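Local structure of D7 protein (Aedes aegypti, 3DZT) at the (5S,7E,9E,11Z,14Z)-5-hydroxyicosa-7,9,11,14-tetraenoic acid site. The protein binds and sequesters host biogenic amines and eicosanoids, among them cysteinyl leukotrienes, at the mosquito bite, countering the host response and so easing blood feeding. Sequence-based numbering; all coordinates share one arbitrary frame.

The (5S,7E,9E,11Z,14Z)-5-hydroxyicosa-7,9,11,14-tetraenoic acid site. Residues 13, 17, 34-35, 37, 39, 50-51, 54-55, 58, 60, 92, 113, 117, 128-130, 135, 139, 149. With EAH ((5S,7E,9E,11Z,14Z)-5-hydroxyicosa-7,9,11,14-tetraenoic acid), chain B.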
# COMPACT_ATOMS: atom_id res chain seq x y z
N PHE A 13 4.34 -4.98 3.35
CA PHE A 13 4.52 -6.40 3.71
C PHE A 13 3.52 -7.29 2.97
O PHE A 13 3.89 -8.31 2.38
CB PHE A 13 4.32 -6.59 5.21
CG PHE A 13 5.37 -5.91 6.08
CD1 PHE A 13 6.71 -5.86 5.70
CD2 PHE A 13 4.99 -5.35 7.30
CE1 PHE A 13 7.66 -5.20 6.53
CE2 PHE A 13 5.92 -4.71 8.13
CZ PHE A 13 7.25 -4.64 7.74
N MET A 17 4.16 -10.06 0.08
CA MET A 17 3.75 -11.46 0.28
C MET A 17 2.81 -11.92 -0.82
O MET A 17 3.02 -13.01 -1.40
CB MET A 17 3.13 -11.69 1.66
CG MET A 17 4.13 -11.56 2.79
SD MET A 17 3.36 -11.99 4.38
CE MET A 17 4.61 -11.31 5.47
N TRP A 34 7.19 -16.21 7.20
CA TRP A 34 7.42 -14.82 6.85
C TRP A 34 6.70 -13.87 7.80
O TRP A 34 7.22 -12.80 8.16
CB TRP A 34 7.01 -14.51 5.41
CG TRP A 34 7.69 -15.34 4.37
CD1 TRP A 34 8.72 -16.26 4.55
CD2 TRP A 34 7.42 -15.32 2.97
NE1 TRP A 34 9.06 -16.82 3.34
CE2 TRP A 34 8.30 -16.24 2.35
CE3 TRP A 34 6.52 -14.60 2.17
CZ2 TRP A 34 8.28 -16.48 0.97
CZ3 TRP A 34 6.52 -14.81 0.79
CH2 TRP A 34 7.40 -15.76 0.20
N LYS A 35 5.51 -14.27 8.24
CA LYS A 35 4.72 -13.46 9.16
C LYS A 35 5.40 -13.24 10.49
O LYS A 35 5.10 -12.28 11.18
CB LYS A 35 3.37 -14.11 9.40
CG LYS A 35 2.34 -13.65 8.42
CD LYS A 35 1.06 -14.47 8.58
CE LYS A 35 0.97 -15.03 10.00
NZ LYS A 35 -0.12 -16.01 10.12
N TRP A 37 8.70 -12.87 10.75
CA TRP A 37 10.01 -12.32 10.38
C TRP A 37 11.10 -13.40 10.25
O TRP A 37 12.29 -13.13 10.44
CB TRP A 37 10.42 -11.15 11.31
CG TRP A 37 9.57 -9.95 11.08
CD1 TRP A 37 8.20 -9.87 11.21
CD2 TRP A 37 10.01 -8.66 10.67
NE1 TRP A 37 7.77 -8.60 10.92
CE2 TRP A 37 8.86 -7.83 10.57
CE3 TRP A 37 11.27 -8.10 10.39
CZ2 TRP A 37 8.93 -6.49 10.19
CZ3 TRP A 37 11.34 -6.77 10.01
CH2 TRP A 37 10.17 -5.97 9.91
N ASN A 39 12.84 -15.31 7.56
CA ASN A 39 12.99 -15.30 6.10
C ASN A 39 13.52 -16.63 5.62
O ASN A 39 14.69 -16.77 5.25
CB ASN A 39 13.81 -14.11 5.60
CG ASN A 39 13.02 -12.82 5.60
OD1 ASN A 39 11.77 -12.82 5.71
ND2 ASN A 39 13.74 -11.70 5.47
N PHE A 50 10.56 -12.19 -2.17
CA PHE A 50 9.80 -11.50 -1.10
C PHE A 50 10.72 -10.51 -0.36
O PHE A 50 10.38 -9.33 -0.18
CB PHE A 50 9.19 -12.52 -0.12
CG PHE A 50 8.71 -11.89 1.17
CD1 PHE A 50 7.67 -10.97 1.15
CD2 PHE A 50 9.32 -12.21 2.39
CE1 PHE A 50 7.22 -10.34 2.34
CE2 PHE A 50 8.88 -11.62 3.60
CZ PHE A 50 7.81 -10.67 3.57
N GLY A 51 11.88 -11.00 0.10
CA GLY A 51 12.85 -10.14 0.81
C GLY A 51 13.25 -8.93 -0.05
O GLY A 51 13.19 -7.79 0.41
N VAL A 54 10.41 -6.21 -0.28
CA VAL A 54 10.31 -5.34 0.91
C VAL A 54 11.46 -4.32 0.95
O VAL A 54 11.28 -3.12 1.27
CB VAL A 54 10.28 -6.19 2.21
CG1 VAL A 54 10.21 -5.31 3.43
CG2 VAL A 54 9.09 -7.19 2.16
N LEU A 55 12.67 -4.80 0.67
CA LEU A 55 13.86 -3.95 0.70
C LEU A 55 13.76 -2.85 -0.35
O LEU A 55 14.16 -1.70 -0.10
CB LEU A 55 15.13 -4.79 0.45
CG LEU A 55 15.50 -5.75 1.57
CD1 LEU A 55 16.55 -6.79 1.08
CD2 LEU A 55 16.00 -4.95 2.78
N THR A 58 10.82 -0.24 0.70
CA THR A 58 11.20 0.60 1.83
C THR A 58 12.34 1.57 1.46
O THR A 58 12.56 2.56 2.16
CB THR A 58 11.63 -0.23 3.06
OG1 THR A 58 12.71 -1.10 2.69
CG2 THR A 58 10.46 -1.04 3.65
N LEU A 60 15.49 0.45 1.37
CA LEU A 60 16.73 -0.11 1.96
C LEU A 60 17.65 -0.69 0.91
O LEU A 60 18.88 -0.71 1.11
CB LEU A 60 16.43 -1.21 3.00
CG LEU A 60 15.99 -0.76 4.38
CD1 LEU A 60 15.38 -1.94 5.16
CD2 LEU A 60 17.19 -0.18 5.12
N TYR A 92 22.47 -1.21 13.50
CA TYR A 92 21.73 -1.70 12.34
C TYR A 92 22.05 -0.86 11.09
O TYR A 92 22.42 -1.41 10.06
CB TYR A 92 20.23 -1.66 12.67
CG TYR A 92 19.26 -2.00 11.56
CD1 TYR A 92 19.55 -3.00 10.61
CD2 TYR A 92 18.03 -1.36 11.49
CE1 TYR A 92 18.62 -3.32 9.59
CE2 TYR A 92 17.10 -1.66 10.48
CZ TYR A 92 17.40 -2.64 9.54
OH TYR A 92 16.47 -2.92 8.57
N TYR A 113 21.59 -9.17 2.37
CA TYR A 113 20.87 -8.59 3.50
C TYR A 113 20.63 -9.60 4.62
O TYR A 113 20.49 -9.21 5.79
CB TYR A 113 19.53 -7.95 3.02
CG TYR A 113 18.83 -7.23 4.13
CD1 TYR A 113 19.27 -5.96 4.55
CD2 TYR A 113 17.76 -7.82 4.81
CE1 TYR A 113 18.65 -5.30 5.58
CE2 TYR A 113 17.13 -7.17 5.86
CZ TYR A 113 17.60 -5.90 6.24
OH TYR A 113 17.00 -5.25 7.27
N HIS A 117 19.59 -8.98 8.55
CA HIS A 117 18.27 -9.32 9.02
C HIS A 117 18.37 -10.10 10.33
O HIS A 117 17.74 -9.76 11.31
CB HIS A 117 17.53 -10.17 7.99
CG HIS A 117 16.15 -10.55 8.41
ND1 HIS A 117 15.13 -9.63 8.51
CD2 HIS A 117 15.62 -11.74 8.79
CE1 HIS A 117 14.02 -10.24 8.90
NE2 HIS A 117 14.30 -11.52 9.09
N PHE A 128 10.19 -0.79 12.09
CA PHE A 128 9.39 -0.82 10.86
C PHE A 128 7.99 -1.42 11.05
O PHE A 128 7.40 -1.96 10.11
CB PHE A 128 10.17 -1.47 9.70
CG PHE A 128 11.27 -0.57 9.14
CD1 PHE A 128 10.94 0.47 8.27
CD2 PHE A 128 12.60 -0.73 9.53
CE1 PHE A 128 11.92 1.34 7.77
CE2 PHE A 128 13.60 0.14 9.03
CZ PHE A 128 13.25 1.19 8.17
N HIS A 129 7.46 -1.26 12.27
CA HIS A 129 6.05 -1.57 12.56
C HIS A 129 5.76 -3.05 12.38
O HIS A 129 4.69 -3.43 11.89
CB HIS A 129 5.11 -0.68 11.73
CG HIS A 129 5.39 0.78 11.90
ND1 HIS A 129 5.42 1.39 13.13
CD2 HIS A 129 5.62 1.76 10.99
CE1 HIS A 129 5.68 2.68 12.98
NE2 HIS A 129 5.79 2.93 11.68
N GLY A 130 6.72 -3.86 12.80
CA GLY A 130 6.58 -5.30 12.73
C GLY A 130 6.23 -5.90 14.08
O GLY A 130 5.83 -7.08 14.16
N THR A 135 2.94 -1.73 17.64
CA THR A 135 2.05 -1.22 16.62
C THR A 135 0.62 -1.04 17.16
O THR A 135 -0.05 -0.09 16.80
CB THR A 135 2.09 -2.15 15.38
OG1 THR A 135 3.46 -2.33 14.98
CG2 THR A 135 1.41 -1.53 14.27
N TYR A 139 -1.53 2.40 16.68
CA TYR A 139 -2.87 2.46 16.07
C TYR A 139 -3.90 3.11 17.02
O TYR A 139 -4.74 3.93 16.59
CB TYR A 139 -3.33 1.07 15.66
CG TYR A 139 -2.85 0.59 14.30
CD1 TYR A 139 -3.18 1.26 13.13
CD2 TYR A 139 -2.08 -0.56 14.20
CE1 TYR A 139 -2.76 0.80 11.89
CE2 TYR A 139 -1.65 -1.04 12.94
CZ TYR A 139 -2.00 -0.35 11.80
OH TYR A 139 -1.57 -0.80 10.57
N LYS A 149 -6.40 -1.55 11.01
CA LYS A 149 -6.42 -2.92 10.46
C LYS A 149 -7.87 -3.37 10.28
O LYS A 149 -8.73 -3.04 11.12
CB LYS A 149 -5.66 -3.88 11.38
CG LYS A 149 -4.13 -3.71 11.24
CD LYS A 149 -3.31 -4.81 11.93
CE LYS A 149 -3.54 -4.74 13.43
NZ LYS A 149 -2.82 -5.81 14.21
O1 EAH B . 0.09 -4.37 13.12
C1 EAH B . 0.68 -5.40 13.01
O2 EAH B . 0.08 -6.44 13.08
C2 EAH B . 2.17 -5.45 12.83
C3 EAH B . 2.46 -6.81 12.27
C4 EAH B . 3.01 -6.78 10.86
C5 EAH B . 3.91 -7.99 10.63
O3 EAH B . 5.06 -7.91 11.27
C6 EAH B . 4.03 -8.30 9.15
C7 EAH B . 5.07 -9.35 8.82
C8 EAH B . 6.06 -8.89 7.82
C9 EAH B . 7.22 -9.73 7.77
C10 EAH B . 8.26 -9.17 7.19
C11 EAH B . 9.32 -10.14 7.24
C12 EAH B . 10.56 -9.89 6.93
C13 EAH B . 10.95 -8.57 6.38
C14 EAH B . 11.51 -8.73 5.01
C15 EAH B . 12.67 -8.36 4.54
C16 EAH B . 13.72 -7.64 5.30
C17 EAH B . 13.54 -6.15 5.26
C18 EAH B . 12.83 -5.81 6.53
C19 EAH B . 13.07 -4.45 7.12
C20 EAH B . 12.40 -3.34 6.40
O HOH W 1 -0.02 -2.94 10.87
O HOH W 2 -1.56 -3.82 15.67
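This is the N-terminal lipid pocket of a PBP/GOBP-family (odorant-binding-protein-like) protein, which takes leukotrienes; EAH, the modelled ligand, corresponds to the fatty-acid part of leukotriene E4 without its cysteinyl group. The C5 hydroxyl is gripped twice. Trp37, its CG anti to the carbonyl carbon (chi1 -69°), gives its indole N-H, NE1, to EAH O3 at 2.8 Å, nearly straight (170° at H) and in the indole plane. EAH O3 in turn donates to Gly130 O, meeting an in-plane lone pair of that carbonyl at 3.1 Å.

The same indole also lays a face along the polyene, with EAH C9 3.6 Å from the centroid of the five-membered ring. Roughly at right angles to it, Phe13 lays its ring face against EAH C8, 3.7 Å from the ring centroid. Met17, extended beyond CG, brings its CE methyl to C8 and C9 from roughly opposite the indole.

At the carboxylate, Lys149 bends at chi3 (-65°) so that NZ makes a salt bridge to EAH O2 at 3.2 Å. Water 2 links NZ to O1, and water 1 ties O1 to the phenol OH of Tyr139, while the CG2 methyl of Thr135 packs against O1.

The omega end curls back: Val54 CG1 and Leu55 CD2 (helix 45-58) approach C17, Tyr113 CE2 (helix 106-119) lies 3.5 Å from EAH C16, and Leu60, in the loop after helix 45-58, brings CD1 to the terminal methyl C20.

Behind this shell, His117 NE2 donates to Trp37 O at 2.9 Å, helping to place that residue; the donor sits above the carbonyl plane, the acceptor in the imidazole plane. Tyr113 is held by its OH bonding Tyr92 OH (2.7 Å) and by Leu55 CD2 over its ring centre. Phe50 points CZ at C10 and C11, and the Trp34 indole lies over one Phe50 face near its rim.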